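Local coordinates for protein M32 carboxypeptidase (Chitinophagaceae bacterium, PDB 7A03) that probably removes amino acids one at a time from the C-terminal end of peptides, as a metal-dependent carboxypeptidase of the M32 family, at residues A[129-133]-A[379-383]; A[139-143]-A[411-416]; A[241-247]-A[275-280]; A[270-275]-A[295-300]. All blocks are in the same frame, centred on the assembly; numbering follows the deposited sequence. Where two conformers were deposited one is given.

Contact 1: residues A[129-133]-A[379-383]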
loop_
_atom_site.group_PDB
_atom_site.type_symbol
_atom_site.label_atom_id
_atom_site.label_comp_id
_atom_site.label_asym_id
_atom_site.label_seq_id
_atom_site.Cartn_x
_atom_site.Cartn_y
_atom_site.Cartn_z
ATOM N N TYR A 129 -12.576 -12.605 -20.127
ATOM C CA TYR A 129 -11.267 -11.975 -20.227
ATOM C C TYR A 129 -10.905 -11.643 -21.669
ATOM O O TYR A 129 -10.189 -10.665 -21.918
ATOM C CB TYR A 129 -10.204 -12.888 -19.613
ATOM C CG TYR A 129 -8.806 -12.560 -20.074
ATOM C CD1 TYR A 129 -8.119 -11.482 -19.538
ATOM C CD2 TYR A 129 -8.182 -13.315 -21.057
ATOM C CE1 TYR A 129 -6.843 -11.164 -19.966
ATOM C CE2 TYR A 129 -6.903 -13.009 -21.490
ATOM C CZ TYR A 129 -6.241 -11.931 -20.935
ATOM O OH TYR A 129 -4.973 -11.622 -21.365
ATOM N N GLN A 130 -11.374 -12.447 -22.630
ATOM C CA GLN A 130 -11.012 -12.217 -24.024
ATOM C C GLN A 130 -11.491 -10.864 -24.530
ATOM O O GLN A 130 -10.941 -10.351 -25.509
ATOM C CB GLN A 130 -11.510 -13.361 -24.913
ATOM C CG GLN A 130 -10.950 -14.724 -24.526
ATOM C CD GLN A 130 -9.429 -14.789 -24.613
ATOM O OE1 GLN A 130 -8.792 -13.964 -25.271
ATOM N NE2 GLN A 130 -8.842 -15.771 -23.935
ATOM N N VAL A 131 -12.491 -10.272 -23.875
ATOM C CA VAL A 131 -12.875 -8.899 -24.189
ATOM C C VAL A 131 -11.747 -7.939 -23.836
ATOM O O VAL A 131 -11.468 -6.981 -24.570
ATOM C CB VAL A 131 -14.184 -8.541 -23.460
ATOM C CG1 VAL A 131 -14.448 -7.051 -23.536
ATOM C CG2 VAL A 131 -15.348 -9.324 -24.044
ATOM N N PHE A 132 -11.078 -8.183 -22.708
ATOM C CA PHE A 132 -9.980 -7.345 -22.246
ATOM C C PHE A 132 -8.674 -7.659 -22.959
ATOM O O PHE A 132 -7.777 -6.809 -22.984
ATOM C CB PHE A 132 -9.815 -7.565 -20.734
ATOM C CG PHE A 132 -8.804 -6.661 -20.067
ATOM C CD1 PHE A 132 -8.881 -5.286 -20.193
ATOM C CD2 PHE A 132 -7.798 -7.200 -19.271
ATOM C CE1 PHE A 132 -7.958 -4.457 -19.557
ATOM C CE2 PHE A 132 -6.873 -6.380 -18.640
ATOM C CZ PHE A 132 -6.955 -5.007 -18.782
ATOM N N GLU A 133 -8.556 -8.849 -23.546
ATOM C CA GLU A 133 -7.252 -9.325 -24.002
ATOM C C GLU A 133 -6.541 -8.413 -25.002
ATOM O O GLU A 133 -5.320 -8.227 -24.855
ATOM C CB GLU A 133 -7.347 -10.779 -24.486
ATOM C CG GLU A 133 -6.011 -11.423 -24.747
ATOM C CD GLU A 133 -5.410 -11.003 -26.081
ATOM O OE1 GLU A 133 -6.171 -10.612 -26.990
ATOM O OE2 GLU A 133 -4.174 -11.023 -26.213
ATOM N N THR A 379 -0.179 -12.859 -23.308
ATOM C CA THR A 379 -1.513 -12.453 -22.893
ATOM C C THR A 379 -2.606 -13.321 -23.500
ATOM O O THR A 379 -3.752 -13.261 -23.041
ATOM C CB THR A 379 -1.744 -10.988 -23.266
ATOM O OG1 THR A 379 -3.088 -10.618 -22.954
ATOM C CG2 THR A 379 -1.515 -10.792 -24.735
ATOM N N LYS A 380 -2.288 -14.112 -24.523
ATOM C CA LYS A 380 -3.263 -15.033 -25.091
ATOM C C LYS A 380 -3.581 -16.105 -24.054
ATOM O O LYS A 380 -2.672 -16.768 -23.543
ATOM C CB LYS A 380 -2.693 -15.669 -26.362
ATOM C CG LYS A 380 -2.474 -14.708 -27.543
ATOM C CD LYS A 380 -3.480 -13.565 -27.547
ATOM C CE LYS A 380 -3.409 -12.726 -28.825
ATOM N NZ LYS A 380 -2.801 -11.382 -28.555
ATOM N N ASP A 381 -4.865 -16.256 -23.724
ATOM C CA ASP A 381 -5.307 -17.250 -22.743
ATOM C C ASP A 381 -4.680 -17.008 -21.370
ATOM O O ASP A 381 -4.305 -17.943 -20.657
ATOM C CB ASP A 381 -5.058 -18.681 -23.228
ATOM C CG ASP A 381 -6.235 -19.250 -23.994
ATOM O OD1 ASP A 381 -7.180 -19.749 -23.349
ATOM O OD2 ASP A 381 -6.214 -19.201 -25.242
ATOM N N LEU A 382 -4.547 -15.736 -20.999
ATOM C CA LEU A 382 -4.001 -15.433 -19.681
ATOM C C LEU A 382 -4.932 -15.901 -18.570
ATOM O O LEU A 382 -4.472 -16.184 -17.457
ATOM C CB LEU A 382 -3.713 -13.939 -19.569
ATOM C CG LEU A 382 -2.878 -13.504 -18.364
ATOM C CD1 LEU A 382 -1.495 -14.125 -18.430
ATOM C CD2 LEU A 382 -2.787 -12.001 -18.298
ATOM N N ASN A 383 -6.236 -15.987 -18.845
ATOM C CA ASN A 383 -7.164 -16.476 -17.830
ATOM C C ASN A 383 -6.837 -17.911 -17.432
ATOM O O ASN A 383 -6.885 -18.256 -16.247
ATOM C CB ASN A 383 -8.607 -16.347 -18.319
ATOM C CG ASN A 383 -8.845 -17.079 -19.620
ATOM O OD1 ASN A 383 -7.976 -17.121 -20.488
ATOM N ND2 ASN A 383 -10.026 -17.670 -19.759
#

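Contact 2: residues A[139-143]-A[411-416]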
loop_
_atom_site.group_PDB
_atom_site.type_symbol
_atom_site.label_atom_id
_atom_site.label_comp_id
_atom_site.label_asym_id
_atom_site.label_seq_id
_atom_site.Cartn_x
_atom_site.Cartn_y
_atom_site.Cartn_z
ATOM N N MET A 139 -1.114 -2.907 -23.994
ATOM C CA MET A 139 -0.476 -2.393 -22.784
ATOM C C MET A 139 0.861 -3.079 -22.527
ATOM O O MET A 139 1.868 -2.420 -22.245
ATOM C CB MET A 139 -1.403 -2.590 -21.584
ATOM C CG MET A 139 -0.823 -2.085 -20.258
ATOM S SD MET A 139 -0.531 -0.300 -20.271
ATOM C CE MET A 139 -2.206 0.299 -20.165
ATOM N N VAL A 140 0.888 -4.412 -22.621
ATOM C CA VAL A 140 2.108 -5.159 -22.337
ATOM C C VAL A 140 3.206 -4.812 -23.339
ATOM O O VAL A 140 4.377 -4.657 -22.966
ATOM C CB VAL A 140 1.812 -6.674 -22.289
ATOM C CG1 VAL A 140 3.107 -7.491 -22.289
ATOM C CG2 VAL A 140 0.981 -7.000 -21.063
ATOM N N GLU A 141 2.852 -4.712 -24.629
ATOM C CA GLU A 141 3.834 -4.305 -25.632
ATOM C C GLU A 141 4.452 -2.955 -25.279
ATOM O O GLU A 141 5.684 -2.779 -25.318
ATOM C CB GLU A 141 3.174 -4.223 -27.012
ATOM C CG GLU A 141 2.596 -5.523 -27.536
ATOM C CD GLU A 141 2.218 -5.443 -29.008
ATOM O OE1 GLU A 141 2.236 -4.324 -29.571
ATOM O OE2 GLU A 141 1.896 -6.498 -29.597
ATOM N N LEU A 142 3.604 -1.988 -24.918
ATOM C CA LEU A 142 4.121 -0.664 -24.590
ATOM C C LEU A 142 4.978 -0.700 -23.328
ATOM O O LEU A 142 5.988 0.011 -23.230
ATOM C CB LEU A 142 2.978 0.345 -24.488
ATOM C CG LEU A 142 2.351 0.708 -25.843
ATOM C CD1 LEU A 142 1.118 1.587 -25.684
ATOM C CD2 LEU A 142 3.388 1.392 -26.716
ATOM N N LYS A 143 4.625 -1.562 -22.376
ATOM C CA LYS A 143 5.398 -1.644 -21.140
ATOM C C LYS A 143 6.783 -2.218 -21.399
ATOM O O LYS A 143 7.766 -1.804 -20.773
ATOM C CB LYS A 143 4.639 -2.483 -20.112
ATOM C CG LYS A 143 3.488 -1.751 -19.471
ATOM C CD LYS A 143 4.003 -0.765 -18.425
ATOM C CE LYS A 143 3.127 0.457 -18.322
ATOM N NZ LYS A 143 3.593 1.252 -17.156
ATOM N N TRP A 411 -3.583 -3.522 -13.894
ATOM C CA TRP A 411 -3.048 -3.656 -15.241
ATOM C C TRP A 411 -3.721 -2.690 -16.204
ATOM O O TRP A 411 -3.060 -2.125 -17.081
ATOM C CB TRP A 411 -3.190 -5.098 -15.726
ATOM C CG TRP A 411 -2.302 -6.056 -14.972
ATOM C CD1 TRP A 411 -1.223 -5.738 -14.200
ATOM C CD2 TRP A 411 -2.408 -7.477 -14.944
ATOM N NE1 TRP A 411 -0.658 -6.878 -13.671
ATOM C CE2 TRP A 411 -1.363 -7.961 -14.125
ATOM C CE3 TRP A 411 -3.286 -8.393 -15.527
ATOM C CZ2 TRP A 411 -1.175 -9.318 -13.882
ATOM C CZ3 TRP A 411 -3.097 -9.739 -15.283
ATOM C CH2 TRP A 411 -2.057 -10.186 -14.464
ATOM N N SER A 412 -5.035 -2.475 -16.047
ATOM C CA SER A 412 -5.719 -1.510 -16.908
ATOM C C SER A 412 -5.204 -0.094 -16.698
ATOM O O SER A 412 -5.336 0.746 -17.599
ATOM C CB SER A 412 -7.239 -1.582 -16.712
ATOM O OG SER A 412 -7.652 -0.972 -15.506
ATOM N N HIS A 413 -4.607 0.187 -15.542
ATOM C CA HIS A 413 -4.030 1.492 -15.259
ATOM C C HIS A 413 -2.599 1.608 -15.743
ATOM O O HIS A 413 -2.015 2.697 -15.639
ATOM C CB HIS A 413 -3.990 1.736 -13.753
ATOM C CG HIS A 413 -5.305 2.109 -13.151
ATOM N ND1 HIS A 413 -5.516 2.089 -11.787
ATOM C CD2 HIS A 413 -6.461 2.552 -13.705
ATOM C CE1 HIS A 413 -6.751 2.482 -11.530
ATOM N NE2 HIS A 413 -7.345 2.768 -12.675
ATOM N N GLY A 414 -2.018 0.515 -16.233
ATOM C CA GLY A 414 -0.621 0.480 -16.595
ATOM C C GLY A 414 0.315 0.281 -15.428
ATOM O O GLY A 414 1.517 0.511 -15.572
ATOM N N SER A 415 -0.205 -0.152 -14.275
ATOM C CA SER A 415 0.592 -0.265 -13.055
ATOM C C SER A 415 1.194 -1.664 -12.978
ATOM O O SER A 415 0.666 -2.577 -12.340
ATOM C CB SER A 415 -0.219 0.101 -11.815
ATOM O OG SER A 415 -1.044 1.241 -12.031
ATOM N N PHE A 416 2.315 -1.825 -13.677
ATOM C CA PHE A 416 3.112 -3.044 -13.665
ATOM C C PHE A 416 4.313 -2.817 -12.756
ATOM O O PHE A 416 4.981 -1.781 -12.842
ATOM C CB PHE A 416 3.572 -3.396 -15.088
ATOM C CG PHE A 416 2.490 -4.024 -15.935
ATOM C CD1 PHE A 416 1.442 -3.260 -16.426
ATOM C CD2 PHE A 416 2.506 -5.388 -16.205
ATOM C CE1 PHE A 416 0.447 -3.835 -17.201
ATOM C CE2 PHE A 416 1.514 -5.968 -16.979
ATOM C CZ PHE A 416 0.483 -5.196 -17.467
HETATM O O HOH W 1 4.735 -0.061 -14.758
#

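Contact 3: residues A[241-247]-A[275-280]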
loop_
_atom_site.group_PDB
_atom_site.type_symbol
_atom_site.label_atom_id
_atom_site.label_comp_id
_atom_site.label_asym_id
_atom_site.label_seq_id
_atom_site.Cartn_x
_atom_site.Cartn_y
_atom_site.Cartn_z
ATOM N N SER A 241 -3.104 12.960 2.170
ATOM C CA SER A 241 -2.533 14.094 2.876
ATOM C C SER A 241 -2.449 15.292 1.939
ATOM O O SER A 241 -1.960 15.177 0.807
ATOM C CB SER A 241 -1.155 13.758 3.432
ATOM O OG SER A 241 -0.251 13.499 2.378
ATOM N N PHE A 242 -2.938 16.436 2.412
ATOM C CA PHE A 242 -2.822 17.707 1.699
ATOM C C PHE A 242 -1.622 18.507 2.171
ATOM O O PHE A 242 -1.309 19.554 1.588
ATOM C CB PHE A 242 -4.101 18.551 1.882
ATOM C CG PHE A 242 -5.375 17.809 1.578
ATOM C CD1 PHE A 242 -5.390 16.776 0.645
ATOM C CD2 PHE A 242 -6.557 18.141 2.216
ATOM C CE1 PHE A 242 -6.545 16.074 0.377
ATOM C CE2 PHE A 242 -7.732 17.459 1.931
ATOM C CZ PHE A 242 -7.733 16.420 1.014
ATOM N N ASN A 243 -0.948 18.017 3.215
ATOM C CA ASN A 243 0.191 18.533 3.961
ATOM C C ASN A 243 0.182 17.766 5.285
ATOM O O ASN A 243 -0.821 17.118 5.616
ATOM C CB ASN A 243 0.088 20.054 4.173
ATOM C CG ASN A 243 -1.177 20.454 4.940
ATOM O OD1 ASN A 243 -1.197 20.436 6.163
ATOM N ND2 ASN A 243 -2.222 20.849 4.206
ATOM N N PRO A 244 1.252 17.813 6.075
ATOM C CA PRO A 244 1.263 17.021 7.325
ATOM C C PRO A 244 0.219 17.450 8.347
ATOM O O PRO A 244 -0.076 16.684 9.287
ATOM C CB PRO A 244 2.694 17.206 7.846
ATOM C CG PRO A 244 3.502 17.587 6.613
ATOM C CD PRO A 244 2.561 18.432 5.800
ATOM N N LEU A 245 -0.357 18.647 8.210
ATOM C CA LEU A 245 -1.378 19.140 9.127
ATOM C C LEU A 245 -2.793 18.938 8.595
ATOM O O LEU A 245 -3.756 19.481 9.162
ATOM C CB LEU A 245 -1.129 20.613 9.484
ATOM C CG LEU A 245 0.226 20.832 10.173
ATOM C CD1 LEU A 245 0.543 22.312 10.285
ATOM C CD2 LEU A 245 0.244 20.195 11.551
ATOM N N ASP A 246 -2.947 18.160 7.513
ATOM C CA ASP A 246 -4.288 17.911 6.990
ATOM C C ASP A 246 -4.226 16.550 6.296
ATOM O O ASP A 246 -4.082 16.440 5.068
ATOM C CB ASP A 246 -4.752 19.017 6.046
ATOM C CG ASP A 246 -6.226 18.938 5.732
ATOM O OD1 ASP A 246 -6.870 17.944 6.086
ATOM O OD2 ASP A 246 -6.750 19.897 5.110
ATOM N N VAL A 247 -4.370 15.512 7.118
ATOM C CA VAL A 247 -4.224 14.127 6.697
ATOM C C VAL A 247 -5.544 13.435 6.980
ATOM O O VAL A 247 -5.914 13.247 8.144
ATOM C CB VAL A 247 -3.076 13.438 7.441
ATOM C CG1 VAL A 247 -3.000 11.957 7.002
ATOM C CG2 VAL A 247 -1.761 14.177 7.193
ATOM N N GLU A 275 1.960 10.008 7.661
ATOM C CA GLU A 275 1.826 11.304 6.983
ATOM C C GLU A 275 1.860 12.476 7.968
ATOM O O GLU A 275 2.455 13.527 7.676
ATOM C CB GLU A 275 0.556 11.335 6.146
ATOM C CG GLU A 275 0.630 10.419 4.924
ATOM C CD GLU A 275 1.587 10.949 3.862
ATOM O OE1 GLU A 275 1.674 12.180 3.683
ATOM O OE2 GLU A 275 2.253 10.147 3.168
ATOM N N GLN A 276 1.258 12.308 9.147
ATOM C CA GLN A 276 1.272 13.371 10.153
ATOM C C GLN A 276 2.649 13.539 10.780
ATOM O O GLN A 276 2.888 14.549 11.461
ATOM C CB GLN A 276 0.201 13.147 11.222
ATOM C CG GLN A 276 -1.205 13.382 10.698
ATOM C CD GLN A 276 -2.268 13.361 11.790
ATOM O OE1 GLN A 276 -2.117 12.684 12.798
ATOM N NE2 GLN A 276 -3.352 14.097 11.586
ATOM N N GLY A 277 3.548 12.574 10.583
ATOM C CA GLY A 277 4.896 12.699 11.097
ATOM C C GLY A 277 5.951 13.227 10.143
ATOM O O GLY A 277 7.096 13.438 10.559
ATOM N N LEU A 278 5.604 13.474 8.882
ATOM C CA LEU A 278 6.564 14.061 7.954
ATOM C C LEU A 278 6.752 15.548 8.275
ATOM O O LEU A 278 5.815 16.219 8.713
ATOM C CB LEU A 278 6.081 13.887 6.510
ATOM C CG LEU A 278 6.031 12.429 6.033
ATOM C CD1 LEU A 278 5.066 12.223 4.872
ATOM C CD2 LEU A 278 7.415 11.906 5.683
ATOM N N PRO A 279 7.961 16.083 8.094
ATOM C CA PRO A 279 8.228 17.465 8.536
ATOM C C PRO A 279 7.588 18.503 7.624
ATOM O O PRO A 279 7.718 18.440 6.395
ATOM C CB PRO A 279 9.758 17.569 8.531
ATOM C CG PRO A 279 10.238 16.440 7.671
ATOM C CD PRO A 279 9.174 15.384 7.630
ATOM N N THR A 280 6.912 19.482 8.243
ATOM C CA THR A 280 6.291 20.553 7.474
ATOM C C THR A 280 7.320 21.405 6.743
ATOM O O THR A 280 7.029 21.915 5.656
ATOM C CB THR A 280 5.394 21.417 8.368
ATOM O OG1 THR A 280 6.156 21.908 9.475
ATOM C CG2 THR A 280 4.237 20.603 8.883
HETATM O O HOH W 2 0.916 16.613 11.844
#

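Contact 4: residues A[270-275]-A[295-300]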
loop_
_atom_site.group_PDB
_atom_site.type_symbol
_atom_site.label_atom_id
_atom_site.label_comp_id
_atom_site.label_asym_id
_atom_site.label_seq_id
_atom_site.Cartn_x
_atom_site.Cartn_y
_atom_site.Cartn_z
ATOM N N GLY A 270 -2.610 3.745 10.374
ATOM C CA GLY A 270 -1.167 3.561 10.253
ATOM C C GLY A 270 -0.556 4.430 9.165
ATOM O O GLY A 270 0.489 5.089 9.370
ATOM N N HIS A 271 -1.230 4.475 8.002
ATOM C CA HIS A 271 -0.828 5.436 6.959
ATOM C C HIS A 271 -0.839 6.873 7.486
ATOM O O HIS A 271 0.084 7.673 7.224
ATOM C CB HIS A 271 -1.795 5.390 5.780
ATOM C CG HIS A 271 -1.662 4.195 4.884
ATOM N ND1 HIS A 271 -0.458 3.757 4.370
ATOM C CD2 HIS A 271 -2.611 3.377 4.373
ATOM C CE1 HIS A 271 -0.675 2.717 3.578
ATOM N NE2 HIS A 271 -1.972 2.459 3.572
ATOM N N ALA A 272 -1.908 7.227 8.193
ATOM C CA ALA A 272 -2.124 8.619 8.557
ATOM C C ALA A 272 -1.108 9.082 9.586
ATOM O O ALA A 272 -0.645 10.227 9.532
ATOM C CB ALA A 272 -3.540 8.823 9.068
ATOM N N LEU A 273 -0.720 8.201 10.511
ATOM C CA LEU A 273 0.279 8.574 11.503
ATOM C C LEU A 273 1.612 8.855 10.826
ATOM O O LEU A 273 2.343 9.782 11.217
ATOM C CB LEU A 273 0.436 7.465 12.548
ATOM C CG LEU A 273 -0.750 7.225 13.476
ATOM C CD1 LEU A 273 -0.576 5.886 14.197
ATOM C CD2 LEU A 273 -0.916 8.382 14.483
ATOM N N TYR A 274 1.949 8.052 9.804
ATOM C CA TYR A 274 3.143 8.354 9.020
ATOM C C TYR A 274 3.051 9.744 8.390
ATOM O O TYR A 274 3.974 10.561 8.520
ATOM C CB TYR A 274 3.294 7.293 7.924
ATOM C CG TYR A 274 4.598 7.264 7.152
ATOM C CD1 TYR A 274 5.666 8.100 7.473
ATOM C CD2 TYR A 274 4.765 6.341 6.122
ATOM C CE1 TYR A 274 6.870 8.022 6.769
ATOM C CE2 TYR A 274 5.968 6.248 5.416
ATOM C CZ TYR A 274 7.014 7.091 5.754
ATOM O OH TYR A 274 8.196 6.978 5.047
ATOM N N GLU A 275 1.960 10.008 7.661
ATOM C CA GLU A 275 1.826 11.304 6.983
ATOM C C GLU A 275 1.860 12.476 7.968
ATOM O O GLU A 275 2.455 13.527 7.676
ATOM C CB GLU A 275 0.556 11.335 6.146
ATOM C CG GLU A 275 0.630 10.419 4.924
ATOM C CD GLU A 275 1.587 10.949 3.862
ATOM O OE1 GLU A 275 1.674 12.180 3.683
ATOM O OE2 GLU A 275 2.253 10.147 3.168
ATOM N N ILE A 295 7.270 1.086 2.313
ATOM C CA ILE A 295 7.350 1.601 3.679
ATOM C C ILE A 295 5.984 2.130 4.136
ATOM O O ILE A 295 5.559 1.918 5.280
ATOM C CB ILE A 295 8.494 2.632 3.807
ATOM C CG1 ILE A 295 9.867 1.990 3.512
ATOM C CG2 ILE A 295 8.459 3.314 5.186
ATOM C CD1 ILE A 295 10.238 0.820 4.447
ATOM N N HIS A 296 5.245 2.792 3.244
ATOM C CA HIS A 296 3.914 3.227 3.648
ATOM C C HIS A 296 3.034 2.027 4.018
ATOM O O HIS A 296 2.336 2.024 5.055
ATOM C CB HIS A 296 3.285 4.056 2.527
ATOM C CG HIS A 296 2.560 5.264 3.019
ATOM N ND1 HIS A 296 1.728 5.244 4.119
ATOM C CD2 HIS A 296 2.579 6.544 2.584
ATOM C CE1 HIS A 296 1.255 6.463 4.331
ATOM N NE2 HIS A 296 1.758 7.268 3.413
ATOM N N GLU A 297 3.086 0.974 3.191
ATOM C CA GLU A 297 2.301 -0.210 3.485
ATOM C C GLU A 297 2.757 -0.878 4.783
ATOM O O GLU A 297 1.933 -1.454 5.497
ATOM C CB GLU A 297 2.335 -1.171 2.286
ATOM C CG GLU A 297 1.421 -2.381 2.427
ATOM C CD GLU A 297 -0.037 -2.052 2.117
ATOM O OE1 GLU A 297 -0.344 -0.879 1.824
ATOM O OE2 GLU A 297 -0.874 -2.972 2.162
ATOM N N SER A 298 4.052 -0.796 5.119
ATOM C CA SER A 298 4.506 -1.345 6.396
ATOM C C SER A 298 3.834 -0.643 7.566
ATOM O O SER A 298 3.565 -1.265 8.602
ATOM C CB SER A 298 6.029 -1.237 6.544
ATOM O OG SER A 298 6.451 0.082 6.892
ATOM N N GLN A 299 3.574 0.654 7.429
ATOM C CA GLN A 299 2.889 1.358 8.522
ATOM C C GLN A 299 1.431 0.911 8.676
ATOM O O GLN A 299 0.962 0.629 9.804
ATOM C CB GLN A 299 2.975 2.859 8.266
ATOM C CG GLN A 299 4.400 3.349 8.223
ATOM C CD GLN A 299 5.148 2.978 9.486
ATOM O OE1 GLN A 299 4.973 3.604 10.532
ATOM N NE2 GLN A 299 5.978 1.931 9.401
ATOM N N SER A 300 0.723 0.772 7.551
ATOM C CA SER A 300 -0.658 0.284 7.637
ATOM C C SER A 300 -0.741 -1.134 8.204
ATOM O O SER A 300 -1.596 -1.428 9.059
ATOM C CB SER A 300 -1.381 0.388 6.289
ATOM O OG SER A 300 -0.823 -0.481 5.324
HETATM O O HOH W 3 2.480 4.527 11.520
HETATM O O HOH W 4 -2.723 0.278 2.097
#

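Contact 1: residues A[129-133]-A[379-383]
A type II beta turn, Thr379 to Leu382, leads into helix 382-394 and packs on the N-terminal part of helix 129-150. This is helix-to-turn packing in the largely helical M32 fold, far from the HExxH helix. Tyr129 buries the largest area here. Its CA-to-CB bond points toward the turn, and its hydroxyl reaches the turn's first carbonyl: Tyr129 OH donates to Thr379 O at 2.6 Å. The same carbonyl closes the turn only weakly, with Leu382 N 3.3 Å from Thr379 O. Leu382 packs beside the ring, with its CB 3.5 Å from Tyr129 CZ. The backbone N of Asn383 lies over one face. Tyr129 N is bonded to Asp401, so both ends of this residue are tied down.

Glu133 comes next, one helical turn on. It makes a salt bridge to Lys380. The CA-to-CB bond of the lysine points away from the helix, but the long side chain curls back. Thr379 adds a weak hydrogen bond from OG1 to Glu133 OE2, at 3.5 Å.

Asn383 is the third main contributor. It stands beside Tyr129 and Gln130, with its OD1 3.8 Å from Gln130 NE2. That oxygen has no hydrogen-bond partner in the model. At the other end of the contact, Lys380 NZ donates to Glu133 OE2 at 2.7 Å.

Contact 2: residues A[139-143]-A[411-416]
Here a loop packs on a helix. Residues 411-416 belong to the connection between helices 382-394 and 420-439, and they lie against helix 129-150 in the buried interior of the M32 fold. Trp411 meets the helix through its backbone: its O is 3.9 Å from Met139 CG. Its indole leads away, and NE1 bonds to Glu369 on helix 358-374. Ser412 also offers its carbonyl, with O 4.1 Å from Met139 CE, while its hydroxyl bonds to Ile409 O.

At Gly414 the chain takes a phi of 81°, readily adopted by glycine. Gly414 N bonds back to Trp411 O at 3.0 Å. Gly414 CA and Met139 CA, 6.8 Å apart, are the nearest CA pair of the two segments. Gly414 CA sits 3.8 Å from Met139 SD. Ser415 is the centre of an inverse gamma turn.

The CA-to-CB bond of Phe416 points toward the helix, and its ring packs against three residues there. Met139 CG is 3.7 Å from Phe416 CE1, Val140 CG2 is 4.1 Å from Phe416 CZ, and Lys143 CG is 4.0 Å from Phe416 CD1. The lysine amine forms a salt bridge with Glu146, and Lys143 NZ donates to Gly414 O at 2.7 Å.

Contact 3: residues A[241-247]-A[275-280]
Ser241 ends strand 239-241 and points at the helix. Its hydroxyl donates to the carboxylate of Glu275, with OG 2.7 Å from Glu275 OE1. The other carboxylate oxygen, OE2, accepts from His296.

Phe242 turns its side chain the other way, onto helix 9-37. Its backbone N bonds to Asp246 O at 2.9 Å, which closes the loop across its base. Asn243 shapes the bend. Its OD1 accepts from Leu245 N at 2.8 Å, an Asx turn. The same residue opens a type I beta turn, in which Asp246 N bonds to Asn243 O at 3.0 Å.

This loop is the beta hairpin connection between antiparallel strands 239-241 and 247-251. It rests on the C-terminal end of helix 258-277, the helix with the HExxH sequence. Pro244, at the tip, buries more area than any other residue of the pair. Its CB lies 3.7 Å from Glu275 O and 3.4 Å from Leu278 O, so the ring sits against the chain where it leaves the helix. Pro244 CG also meets Thr280 CG2 at 3.8 Å. Water 2 donates to both Pro244 O and Gln276 O and bridges the two backbones.

Leu245 points away, but its CG lies 4.2 Å from Thr280 CG2. Val247 begins the return strand and faces the helix. Its CG1 is 3.7 Å from Glu275 CB, and its CG2 is 3.6 Å from Gln276 CG.

Contact 4: residues A[270-275]-A[295-300]
Close backbone packing comes first. Gly270 CA is 4.2 Å from Ser300 CA, and a CB on Gly270 would clash with Gln299 O. The segment axes approach to 7.9 Å, at 123° between their directions.

Aromatic contacts follow. The edge of Tyr274 meets the face of His296, with centroids 5.0 Å apart. Ser300 CB makes a CH-pi contact over His271, 3.6 Å from the ring centroid.

His271 is the second histidine of the HExxH sequence that usually binds the metal in this clan. Helix 293-307 probably supplies the glutamate of an HExxH plus Glu site, consistent with Glu297 near His271. No metal is bound to these histidines here.

Polar links complete the contact. His296 NE2 donates to Glu275 OE2 at 2.9 Å, while Glu275 OE1 accepts from Ser241. His271 ND1 lies 2.7 Å from His296 ND1. Water 4 lies 2.7 Å from His271 NE2 and donates to Glu297 OE1. Water 3 donates to Gly270 O and Gln299 OE1, and Gln299 OE1 also accepts from His464 NE2.

In the fold
From the N terminus, helix 129-150 comes first and supplies one side of both contact 1 and contact 2. Its partners follow more than 240 residues later: the turn before helix 382-394, then the loop before helix 420-439. These two long loops cross, and the contacts touch where Leu382 packs on Trp411 and Phe132 on Ser412. Contacts 3 and 4 are nested inside both loops. They also cross each other: the hairpin joins the end of helix 258-277, and that helix joins helix 293-307. They share Glu275. The centres of contacts 1 and 3 are 42 Å apart, on opposite sides of the chain's centre.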